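Isoprenyl transferase (PDB 3UGS) probably catalyses the sequential condensation of isopentenyl diphosphate with an allylic pyrophosphate to build a polyprenyl chain, using magnesium ions and working as a homodimer. Local coordinates at residues F57-E62 with D72-L77; G100-L105 with E111-V116; D170-V175 with K179-F184. All coordinates share one frame; numbering follows the deposited sequence.

Contact 1: F57-E62 with D72-L77. With FFT ((2Z,6Z)-3,7,11-trimethyldodeca-2,6,10-trien-1-yl dihydrogen phosphate), chain C.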
loop_
_atom_site.group_PDB
_atom_site.type_symbol
_atom_site.label_atom_id
_atom_site.label_comp_id
_atom_site.label_asym_id
_atom_site.label_seq_id
_atom_site.Cartn_x
_atom_site.Cartn_y
_atom_site.Cartn_z
ATOM N N PHE A 57 12.695 -7.025 3.001
ATOM C CA PHE A 57 12.203 -6.541 4.280
ATOM C C PHE A 57 12.763 -7.363 5.414
ATOM O O PHE A 57 12.364 -8.473 5.643
ATOM C CB PHE A 57 10.661 -6.564 4.370
ATOM C CG PHE A 57 10.081 -5.506 5.291
ATOM C CD1 PHE A 57 10.894 -4.741 6.124
ATOM C CD2 PHE A 57 8.725 -5.265 5.312
ATOM C CE1 PHE A 57 10.342 -3.756 6.938
ATOM C CE2 PHE A 57 8.183 -4.287 6.118
ATOM C CZ PHE A 57 8.987 -3.542 6.931
ATOM N N ALA A 58 13.657 -6.761 6.167
ATOM C CA ALA A 58 14.326 -7.478 7.277
ATOM C C ALA A 58 13.663 -7.238 8.627
ATOM O O ALA A 58 13.278 -8.167 9.318
ATOM C CB ALA A 58 15.796 -7.092 7.339
ATOM N N PHE A 59 13.566 -5.961 8.974
ATOM C CA PHE A 59 13.079 -5.502 10.285
ATOM C C PHE A 59 12.384 -4.122 10.156
ATOM O O PHE A 59 12.889 -3.157 9.526
ATOM C CB PHE A 59 14.241 -5.397 11.301
ATOM C CG PHE A 59 13.800 -5.253 12.755
ATOM C CD1 PHE A 59 13.595 -6.359 13.549
ATOM C CD2 PHE A 59 13.618 -4.001 13.325
ATOM C CE1 PHE A 59 13.219 -6.232 14.894
ATOM C CE2 PHE A 59 13.225 -3.852 14.652
ATOM C CZ PHE A 59 13.007 -4.970 15.436
ATOM N N SER A 60 11.234 -4.027 10.785
ATOM C CA SER A 60 10.448 -2.813 10.681
ATOM C C SER A 60 10.410 -2.011 11.950
ATOM O O SER A 60 10.879 -2.458 12.983
ATOM C CB SER A 60 9.013 -3.138 10.273
ATOM O OG SER A 60 8.369 -3.855 11.305
ATOM N N THR A 61 9.825 -0.821 11.861
ATOM C CA THR A 61 9.702 0.059 13.037
ATOM C C THR A 61 8.805 -0.570 14.121
ATOM O O THR A 61 9.082 -0.495 15.305
ATOM C CB THR A 61 9.225 1.483 12.692
ATOM O OG1 THR A 61 8.112 1.429 11.765
ATOM C CG2 THR A 61 10.416 2.307 12.117
ATOM N N GLU A 62 7.745 -1.217 13.684
ATOM C CA GLU A 62 6.793 -1.928 14.614
ATOM C C GLU A 62 7.395 -3.193 15.270
ATOM O O GLU A 62 7.047 -3.557 16.391
ATOM C CB GLU A 62 5.494 -2.332 13.916
ATOM C CG GLU A 62 4.619 -1.166 13.522
ATOM C CD GLU A 62 5.218 -0.429 12.317
ATOM O OE1 GLU A 62 5.507 0.785 12.452
ATOM O OE2 GLU A 62 5.445 -1.101 11.252
ATOM N N ASP A 72 16.446 -10.283 19.141
ATOM C CA ASP A 72 17.838 -10.805 19.332
ATOM C C ASP A 72 18.256 -11.774 18.225
ATOM O O ASP A 72 19.289 -11.626 17.597
ATOM C CB ASP A 72 18.006 -11.483 20.691
ATOM C CG ASP A 72 18.142 -10.477 21.824
ATOM O OD1 ASP A 72 18.255 -9.248 21.531
ATOM O OD2 ASP A 72 18.133 -10.920 23.001
ATOM N N PHE A 73 17.366 -12.710 17.974
ATOM C CA PHE A 73 17.590 -13.801 16.998
ATOM C C PHE A 73 17.682 -13.292 15.548
ATOM O O PHE A 73 18.497 -13.739 14.755
ATOM C CB PHE A 73 16.480 -14.877 17.129
ATOM C CG PHE A 73 16.476 -15.890 16.027
ATOM C CD1 PHE A 73 17.447 -16.879 15.972
ATOM C CD2 PHE A 73 15.528 -15.828 15.030
ATOM C CE1 PHE A 73 17.463 -17.800 14.943
ATOM C CE2 PHE A 73 15.526 -16.756 13.998
ATOM C CZ PHE A 73 16.497 -17.747 13.963
ATOM N N ILE A 74 16.794 -12.365 15.238
ATOM C CA ILE A 74 16.722 -11.698 13.935
ATOM C C ILE A 74 17.991 -10.921 13.594
ATOM O O ILE A 74 18.493 -11.002 12.498
ATOM C CB ILE A 74 15.509 -10.768 13.871
ATOM C CG1 ILE A 74 14.245 -11.600 13.859
ATOM C CG2 ILE A 74 15.541 -9.889 12.610
ATOM C CD1 ILE A 74 13.026 -10.805 14.284
ATOM N N PHE A 75 18.482 -10.173 14.561
ATOM C CA PHE A 75 19.744 -9.385 14.416
ATOM C C PHE A 75 20.937 -10.304 14.389
ATOM O O PHE A 75 21.953 -10.012 13.792
ATOM C CB PHE A 75 19.911 -8.308 15.507
ATOM C CG PHE A 75 19.069 -7.093 15.245
ATOM C CD1 PHE A 75 19.230 -6.356 14.074
ATOM C CD2 PHE A 75 18.043 -6.756 16.081
ATOM C CE1 PHE A 75 18.407 -5.288 13.776
ATOM C CE2 PHE A 75 17.215 -5.685 15.784
ATOM C CZ PHE A 75 17.389 -4.960 14.630
ATOM N N GLU A 76 20.776 -11.444 15.040
ATOM C CA GLU A 76 21.820 -12.526 15.025
ATOM C C GLU A 76 22.020 -13.001 13.585
ATOM O O GLU A 76 23.128 -13.008 13.040
ATOM C CB GLU A 76 21.463 -13.700 15.943
ATOM N N LEU A 77 20.907 -13.322 12.959
ATOM C CA LEU A 77 20.898 -13.751 11.531
ATOM C C LEU A 77 21.292 -12.649 10.556
ATOM O O LEU A 77 22.057 -12.827 9.618
ATOM C CB LEU A 77 19.527 -14.242 11.106
ATOM C CG LEU A 77 18.985 -15.370 11.981
ATOM C CD1 LEU A 77 17.483 -15.512 11.719
ATOM C CD2 LEU A 77 19.732 -16.707 11.811
HETATM O O3 FFT C . 3.062 -9.167 7.586
HETATM P P FFT C . 3.961 -9.981 8.478
HETATM O O1 FFT C . 4.457 -11.235 7.826
HETATM O O2 FFT C . 3.370 -10.108 9.870
HETATM O O FFT C . 5.329 -9.144 8.719
HETATM C C14 FFT C . 6.294 -8.975 7.659
HETATM C C13 FFT C . 7.371 -7.990 8.053
HETATM C C11 FFT C . 8.665 -8.296 8.046
HETATM C C12 FFT C . 9.675 -7.292 8.451
HETATM C C10 FFT C . 9.162 -9.623 7.540
HETATM C C9 FFT C . 10.011 -10.336 8.552
HETATM C C8 FFT C . 10.214 -11.777 8.121
HETATM C C6 FFT C . 11.428 -12.250 7.779
HETATM C C7 FFT C . 11.633 -13.692 7.377
HETATM C C5 FFT C . 12.611 -11.324 7.804
HETATM C C4 FFT C . 13.810 -12.178 8.142
HETATM C C3 FFT C . 15.004 -11.349 8.551
HETATM C C1 FFT C . 16.235 -11.916 8.534
HETATM C C2 FFT C . 16.413 -13.364 8.108
HETATM C C FFT C . 17.428 -11.076 8.941
#
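Phe-59 points from strand 53-60 toward helix 68-88 and is met by two side chains of its 72-77 segment. Phe-75 brings the far corner of its ring over one face of Phe-59: CZ of Phe-75 sits above the ring centre, 4.1 Å from CG of Phe-59. The two ring planes make 42° with each other, so the pair is oblique, with centroids 5.0 Å apart. Ile-74 adds its branch methyl, CG2, at 4.1 Å from CD1 of Phe-59. That methyl lies anti to the backbone N of Ile-74, which turns it to the strand. CG of Phe-59 lies anti to the backbone N (chi1 -166°), which carries the ring toward the helix, and Trp-64 meets it edge-to-face.

The prenyl chain of FFT runs beside this hydrophobic contact. Its methyl C12 stands 3.6 Å above the plane of the Phe-57 ring, over the ring centre, and Phe-184 stacks on Phe-57. C5 of FFT lies 3.6 Å from O of Ala-58, and the terminal carbon C comes 3.7 Å from O of Ile-74. Glu-62 is bonded through OE2 to Asn-183 and to Tyr-191 of the second subunit. The axes of strand 57-60 and helix 72-77 approach to 9.5 Å, their N-to-C directions 143° apart. Strand and helix together line the FFT tail, consistent with the hydrophobic tunnel that holds the growing chain in cis-prenyltransferases.

Contact 2: G100-L105 with E111-V116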
loop_
_atom_site.group_PDB
_atom_site.type_symbol
_atom_site.label_atom_id
_atom_site.label_comp_id
_atom_site.label_asym_id
_atom_site.label_seq_id
_atom_site.Cartn_x
_atom_site.Cartn_y
_atom_site.Cartn_z
ATOM N N GLY A 100 15.443 2.630 5.942
ATOM C CA GLY A 100 14.834 2.548 7.253
ATOM C C GLY A 100 15.529 3.530 8.165
ATOM O O GLY A 100 16.414 4.271 7.756
ATOM N N ASP A 101 15.071 3.577 9.400
ATOM C CA ASP A 101 15.654 4.505 10.366
ATOM C C ASP A 101 16.776 3.790 11.070
ATOM O O ASP A 101 16.560 3.076 12.029
ATOM C CB ASP A 101 14.649 4.997 11.377
ATOM C CG ASP A 101 15.242 6.028 12.347
ATOM O OD1 ASP A 101 16.446 6.378 12.224
ATOM O OD2 ASP A 101 14.463 6.484 13.210
ATOM N N LEU A 102 17.974 4.010 10.559
ATOM C CA LEU A 102 19.153 3.224 10.944
ATOM C C LEU A 102 19.695 3.703 12.287
ATOM O O LEU A 102 20.492 3.008 12.936
ATOM C CB LEU A 102 20.283 3.312 9.923
ATOM C CG LEU A 102 20.066 2.755 8.526
ATOM C CD1 LEU A 102 21.378 2.899 7.770
ATOM C CD2 LEU A 102 19.564 1.309 8.520
ATOM N N SER A 103 19.242 4.883 12.695
ATOM C CA SER A 103 19.718 5.500 13.966
ATOM C C SER A 103 19.251 4.715 15.183
ATOM O O SER A 103 19.791 4.854 16.259
ATOM C CB SER A 103 19.307 6.970 14.130
ATOM O OG SER A 103 18.045 7.067 14.773
ATOM N N ARG A 104 18.257 3.866 14.968
ATOM C CA ARG A 104 17.657 3.008 16.059
ATOM C C ARG A 104 18.442 1.715 16.290
ATOM O O ARG A 104 18.151 0.932 17.193
ATOM C CB ARG A 104 16.158 2.739 15.816
ATOM C CG ARG A 104 15.290 3.956 16.177
ATOM C CD ARG A 104 13.796 3.704 16.040
ATOM N NE ARG A 104 13.159 3.105 17.224
ATOM C CZ ARG A 104 11.839 2.930 17.349
ATOM N NH1 ARG A 104 10.999 3.324 16.382
ATOM N NH2 ARG A 104 11.354 2.364 18.450
ATOM N N LEU A 105 19.480 1.546 15.489
ATOM C CA LEU A 105 20.298 0.329 15.519
ATOM C C LEU A 105 21.537 0.436 16.410
ATOM O O LEU A 105 22.162 1.480 16.531
ATOM C CB LEU A 105 20.727 -0.104 14.120
ATOM C CG LEU A 105 19.604 -0.425 13.101
ATOM C CD1 LEU A 105 20.189 -0.618 11.703
ATOM C CD2 LEU A 105 18.769 -1.645 13.485
ATOM N N GLU A 111 27.680 0.289 11.685
ATOM C CA GLU A 111 29.040 0.316 11.108
ATOM C C GLU A 111 29.248 -0.832 10.104
ATOM O O GLU A 111 29.847 -0.674 9.045
ATOM C CB GLU A 111 30.101 0.249 12.223
ATOM N N LYS A 112 28.737 -1.992 10.452
ATOM C CA LYS A 112 28.873 -3.166 9.605
ATOM C C LYS A 112 28.044 -3.018 8.325
ATOM O O LYS A 112 28.432 -3.417 7.254
ATOM C CB LYS A 112 28.428 -4.365 10.391
ATOM C CG LYS A 112 28.909 -5.674 9.840
ATOM C CD LYS A 112 28.425 -6.804 10.723
ATOM C CE LYS A 112 29.153 -8.078 10.373
ATOM N NZ LYS A 112 29.197 -9.002 11.538
ATOM N N ILE A 113 26.890 -2.411 8.473
ATOM C CA ILE A 113 26.062 -1.983 7.319
ATOM C C ILE A 113 26.837 -1.029 6.432
ATOM O O ILE A 113 26.913 -1.214 5.227
ATOM C CB ILE A 113 24.748 -1.282 7.746
ATOM C CG1 ILE A 113 23.731 -2.319 8.220
ATOM C CG2 ILE A 113 24.142 -0.478 6.600
ATOM C CD1 ILE A 113 22.739 -1.774 9.221
ATOM N N THR A 114 27.371 0.002 7.059
ATOM C CA THR A 114 28.108 1.059 6.339
ATOM C C THR A 114 29.277 0.457 5.584
ATOM O O THR A 114 29.587 0.813 4.471
ATOM C CB THR A 114 28.700 2.128 7.262
ATOM O OG1 THR A 114 29.194 1.464 8.426
ATOM C CG2 THR A 114 27.656 3.196 7.649
ATOM N N LEU A 115 29.886 -0.499 6.228
ATOM C CA LEU A 115 31.037 -1.199 5.669
ATOM C C LEU A 115 30.705 -1.873 4.352
ATOM O O LEU A 115 31.347 -1.626 3.317
ATOM C CB LEU A 115 31.553 -2.259 6.644
ATOM C CG LEU A 115 33.007 -2.698 6.360
ATOM C CD1 LEU A 115 33.996 -1.548 6.571
ATOM C CD2 LEU A 115 33.368 -3.915 7.223
ATOM N N VAL A 116 29.710 -2.744 4.390
ATOM C CA VAL A 116 29.369 -3.506 3.163
ATOM C C VAL A 116 28.841 -2.511 2.133
ATOM O O VAL A 116 29.098 -2.616 0.947
ATOM C CB VAL A 116 28.373 -4.661 3.392
ATOM C CG1 VAL A 116 27.060 -4.141 3.942
ATOM C CG2 VAL A 116 28.094 -5.424 2.101
#
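Ile-113 and Leu-105 meet methyl to methyl where the loop after strand 94-99 packs against helix 107-120, in the beta-alpha-beta crossover from this outermost strand to the adjacent parallel strand 126-134. The two side chains cross at about a right angle, and CD1 of Leu-105 lies 3.7 Å from CD1 of Ile-113. In Ile-113 the longer branch extends away from the helix, CG1 anti to the carbonyl carbon (chi1 -77°), and carries CD1 to the loop. Leu-102 approaches the same methyl more loosely, its CD2 4.5 Å from CD1 of Ile-113, so one isoleucine tip serves two leucines.

Ile-132 of strand 126-134 touches both Leu-105 and Ile-113, while helix 68-88 supplies Phe-75 against Leu-105 and Leu-82 against Ile-113. The loop-helix contact is thus packed against both helix 68-88 and strand 126-134. Lys-112 forms salt bridges with Asp-79 and Asp-83.

The leucines are set by a short 3-10 turn, 102-104, in which N of Leu-105 bonds to O of Leu-102 at 3.1 Å. An Asx turn opens it: OD1 of Asp-101 accepts from N of Ser-103 at 3.2 Å and from OG of Ser-103 at 3.1 Å, both donors arriving from the same face of the carboxylate.

Contact 3: D170-V175 with K179-F184. With FFT ((2Z,6Z)-3,7,11-trimethyldodeca-2,6,10-trien-1-yl dihydrogen phosphate), chain C.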
loop_
_atom_site.group_PDB
_atom_site.type_symbol
_atom_site.label_atom_id
_atom_site.label_comp_id
_atom_site.label_asym_id
_atom_site.label_seq_id
_atom_site.Cartn_x
_atom_site.Cartn_y
_atom_site.Cartn_z
ATOM N N ASP A 170 7.458 -2.093 -9.021
ATOM C CA ASP A 170 6.679 -2.703 -10.139
ATOM C C ASP A 170 5.943 -3.923 -9.705
ATOM O O ASP A 170 4.754 -4.093 -9.972
ATOM C CB ASP A 170 7.593 -3.044 -11.295
ATOM C CG ASP A 170 8.323 -1.796 -11.810
ATOM O OD1 ASP A 170 7.630 -0.802 -12.211
ATOM O OD2 ASP A 170 9.577 -1.803 -11.793
ATOM N N LEU A 171 6.685 -4.764 -8.997
ATOM C CA LEU A 171 6.136 -6.001 -8.382
ATOM C C LEU A 171 6.443 -6.170 -6.898
ATOM O O LEU A 171 7.586 -6.200 -6.466
ATOM C CB LEU A 171 6.592 -7.241 -9.131
ATOM C CG LEU A 171 5.911 -8.516 -8.638
ATOM C CD1 LEU A 171 4.401 -8.455 -8.784
ATOM C CD2 LEU A 171 6.453 -9.744 -9.342
ATOM N N MET A 172 5.371 -6.287 -6.146
ATOM C CA MET A 172 5.411 -6.605 -4.716
ATOM C C MET A 172 5.002 -8.068 -4.513
ATOM O O MET A 172 3.844 -8.433 -4.618
ATOM C CB MET A 172 4.515 -5.677 -3.898
ATOM C CG MET A 172 4.430 -6.005 -2.416
ATOM S SD MET A 172 5.971 -5.759 -1.522
ATOM C CE MET A 172 6.029 -4.017 -1.193
ATOM N N LEU A 173 6.001 -8.866 -4.183
ATOM C CA LEU A 173 5.845 -10.285 -3.933
ATOM C C LEU A 173 5.843 -10.634 -2.429
ATOM O O LEU A 173 6.788 -10.419 -1.693
ATOM C CB LEU A 173 6.926 -11.074 -4.674
ATOM C CG LEU A 173 6.950 -12.599 -4.489
ATOM C CD1 LEU A 173 5.853 -13.312 -5.285
ATOM C CD2 LEU A 173 8.314 -13.111 -4.916
ATOM N N ARG A 174 4.725 -11.159 -1.989
ATOM C CA ARG A 174 4.609 -11.717 -0.635
ATOM C C ARG A 174 4.852 -13.235 -0.708
ATOM O O ARG A 174 4.199 -13.948 -1.448
ATOM C CB ARG A 174 3.245 -11.418 -0.001
ATOM C CG ARG A 174 2.851 -12.359 1.134
ATOM C CD ARG A 174 3.652 -12.142 2.433
ATOM N NE ARG A 174 3.364 -10.843 3.066
ATOM C CZ ARG A 174 3.591 -10.534 4.342
ATOM N NH1 ARG A 174 4.154 -11.403 5.163
ATOM N NH2 ARG A 174 3.272 -9.335 4.801
ATOM N N VAL A 175 5.843 -13.702 0.021
ATOM C CA VAL A 175 6.045 -15.136 0.185
ATOM C C VAL A 175 5.636 -15.563 1.594
ATOM O O VAL A 175 6.325 -15.343 2.584
ATOM C CB VAL A 175 7.484 -15.569 -0.067
ATOM C CG1 VAL A 175 7.555 -17.092 -0.065
ATOM C CG2 VAL A 175 7.993 -14.995 -1.389
ATOM N N LYS A 179 -1.576 -11.844 4.103
ATOM C CA LYS A 179 -2.070 -11.024 3.008
ATOM C C LYS A 179 -2.147 -9.564 3.387
ATOM O O LYS A 179 -3.193 -9.078 3.818
ATOM C CB LYS A 179 -3.451 -11.455 2.562
ATOM C CG LYS A 179 -3.580 -12.925 2.272
ATOM C CD LYS A 179 -3.931 -13.198 0.815
ATOM C CE LYS A 179 -3.974 -14.690 0.549
ATOM N NZ LYS A 179 -2.675 -15.327 0.951
ATOM N N ARG A 180 -1.042 -8.866 3.152
ATOM C CA ARG A 180 -0.862 -7.495 3.662
ATOM C C ARG A 180 0.521 -6.954 3.362
ATOM O O ARG A 180 1.400 -7.721 3.021
ATOM C CB ARG A 180 -1.130 -7.436 5.149
ATOM C CG ARG A 180 -0.248 -8.387 5.933
ATOM C CD ARG A 180 -0.538 -8.312 7.412
ATOM N NE ARG A 180 0.252 -9.273 8.171
ATOM C CZ ARG A 180 -0.248 -10.177 9.012
ATOM N NH1 ARG A 180 -1.560 -10.277 9.207
ATOM N NH2 ARG A 180 0.582 -10.958 9.683
ATOM N N LEU A 181 0.678 -5.637 3.445
ATOM C CA LEU A 181 1.973 -4.988 3.089
ATOM C C LEU A 181 2.849 -4.684 4.274
ATOM O O LEU A 181 4.028 -4.453 4.161
ATOM C CB LEU A 181 1.781 -3.711 2.274
ATOM C CG LEU A 181 1.128 -3.942 0.877
ATOM C CD1 LEU A 181 1.329 -2.702 0.022
ATOM C CD2 LEU A 181 1.690 -5.157 0.163
ATOM N N SER A 182 2.207 -4.685 5.413
ATOM C CA SER A 182 2.866 -4.446 6.689
ATOM C C SER A 182 3.892 -3.322 6.648
ATOM O O SER A 182 5.070 -3.527 6.870
ATOM C CB SER A 182 3.520 -5.718 7.188
ATOM O OG SER A 182 2.511 -6.623 7.540
ATOM N N ASN A 183 3.414 -2.128 6.355
ATOM C CA ASN A 183 4.243 -0.884 6.398
ATOM C C ASN A 183 5.485 -0.942 5.505
ATOM O O ASN A 183 6.523 -0.342 5.788
ATOM C CB ASN A 183 4.670 -0.566 7.833
ATOM C CG ASN A 183 4.818 0.932 8.098
ATOM O OD1 ASN A 183 4.457 1.754 7.265
ATOM N ND2 ASN A 183 5.359 1.286 9.257
ATOM N N PHE A 184 5.340 -1.708 4.428
ATOM C CA PHE A 184 6.432 -1.933 3.480
ATOM C C PHE A 184 6.249 -1.140 2.197
ATOM O O PHE A 184 5.408 -1.456 1.357
ATOM C CB PHE A 184 6.634 -3.434 3.183
ATOM C CG PHE A 184 7.932 -3.755 2.476
ATOM C CD1 PHE A 184 9.126 -3.171 2.853
ATOM C CD2 PHE A 184 7.953 -4.665 1.436
ATOM C CE1 PHE A 184 10.307 -3.475 2.190
ATOM C CE2 PHE A 184 9.120 -4.965 0.765
ATOM C CZ PHE A 184 10.302 -4.372 1.149
HETATM O O3 FFT C . 3.062 -9.167 7.586
HETATM P P FFT C . 3.961 -9.981 8.478
HETATM O O1 FFT C . 4.457 -11.235 7.826
HETATM O O2 FFT C . 3.370 -10.108 9.870
HETATM O O FFT C . 5.329 -9.144 8.719
HETATM C C14 FFT C . 6.294 -8.975 7.659
HETATM C C13 FFT C . 7.371 -7.990 8.053
HETATM C C11 FFT C . 8.665 -8.296 8.046
HETATM C C12 FFT C . 9.675 -7.292 8.451
HETATM C C10 FFT C . 9.162 -9.623 7.540
HETATM C C9 FFT C . 10.011 -10.336 8.552
HETATM C C8 FFT C . 10.214 -11.777 8.121
HETATM C C6 FFT C . 11.428 -12.250 7.779
HETATM C C7 FFT C . 11.633 -13.692 7.377
HETATM C C5 FFT C . 12.611 -11.324 7.804
HETATM C C4 FFT C . 13.810 -12.178 8.142
HETATM C C3 FFT C . 15.004 -11.349 8.551
HETATM C C1 FFT C . 16.235 -11.916 8.534
HETATM C C2 FFT C . 16.413 -13.364 8.108
HETATM C C FFT C . 17.428 -11.076 8.941
#
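Arg-174, near the C-terminal end of strand 171-175, and Arg-180, in the loop that follows, form part of the phosphate pocket of this cis-prenyltransferase, to which Ser-182 and N of Gly-16 also contribute. NH1 of Arg-174 bonds to O1 of FFT at 2.7 Å, and its NH2 donates hydrogen bonds to O3 of FFT and to O of Arg-180, the latter at 3.0 Å. This carbonyl lies near the guanidinium plane, while the donor stands 52° out of the carbonyl plane; the bond ties the loop backbone to the strand and helps fix the rotation of the guanidinium. Arg-180 extends straight from CG to NE, and NE donates to O3 of FFT at 2.9 Å with an N-H...O angle of 172°. OG of Ser-182 also donates to O3, at 2.6 Å, so three side chains grip one phosphate oxygen.

The apolar half is close-packed around Met-172, two residues before Arg-174 on the strand. Met-172, bent at chi2 and chi3, presents SD and CE obliquely to the ring of Phe-184, a Met-aromatic contact, and its CG meets CD2 of Leu-181 at 3.9 Å. The looser side is at Lys-179, whose CB points away from the strand and which packs on Arg-219 of the second subunit. NH1 of Arg-180 makes a salt bridge with Glu-193 of the second subunit, while its NH2 holds O2 of FFT at 2.9 Å.

How the contacts relate
From the N terminus the three contacts follow one another in series, none nested in or crossing another. Contact 1 closes the loop between strand 53-60 and helix 68-88. Contact 2 then closes the turn from strand 94-99 into helix 107-120, and contact 3 folds the loop after strand 171-175 back on that strand. Contacts 1 and 2 touch through Phe-75 and Leu-105, which sets the loop before helix 107-120 against helix 68-88. Contacts 1 and 3 touch through Phe-57 and Phe-184 and share FFT, contact 1 along its tail and contact 3 at its phosphate. Contacts 2 and 3 lie about 23 Å apart between centres, on opposite sides of the chain's centre.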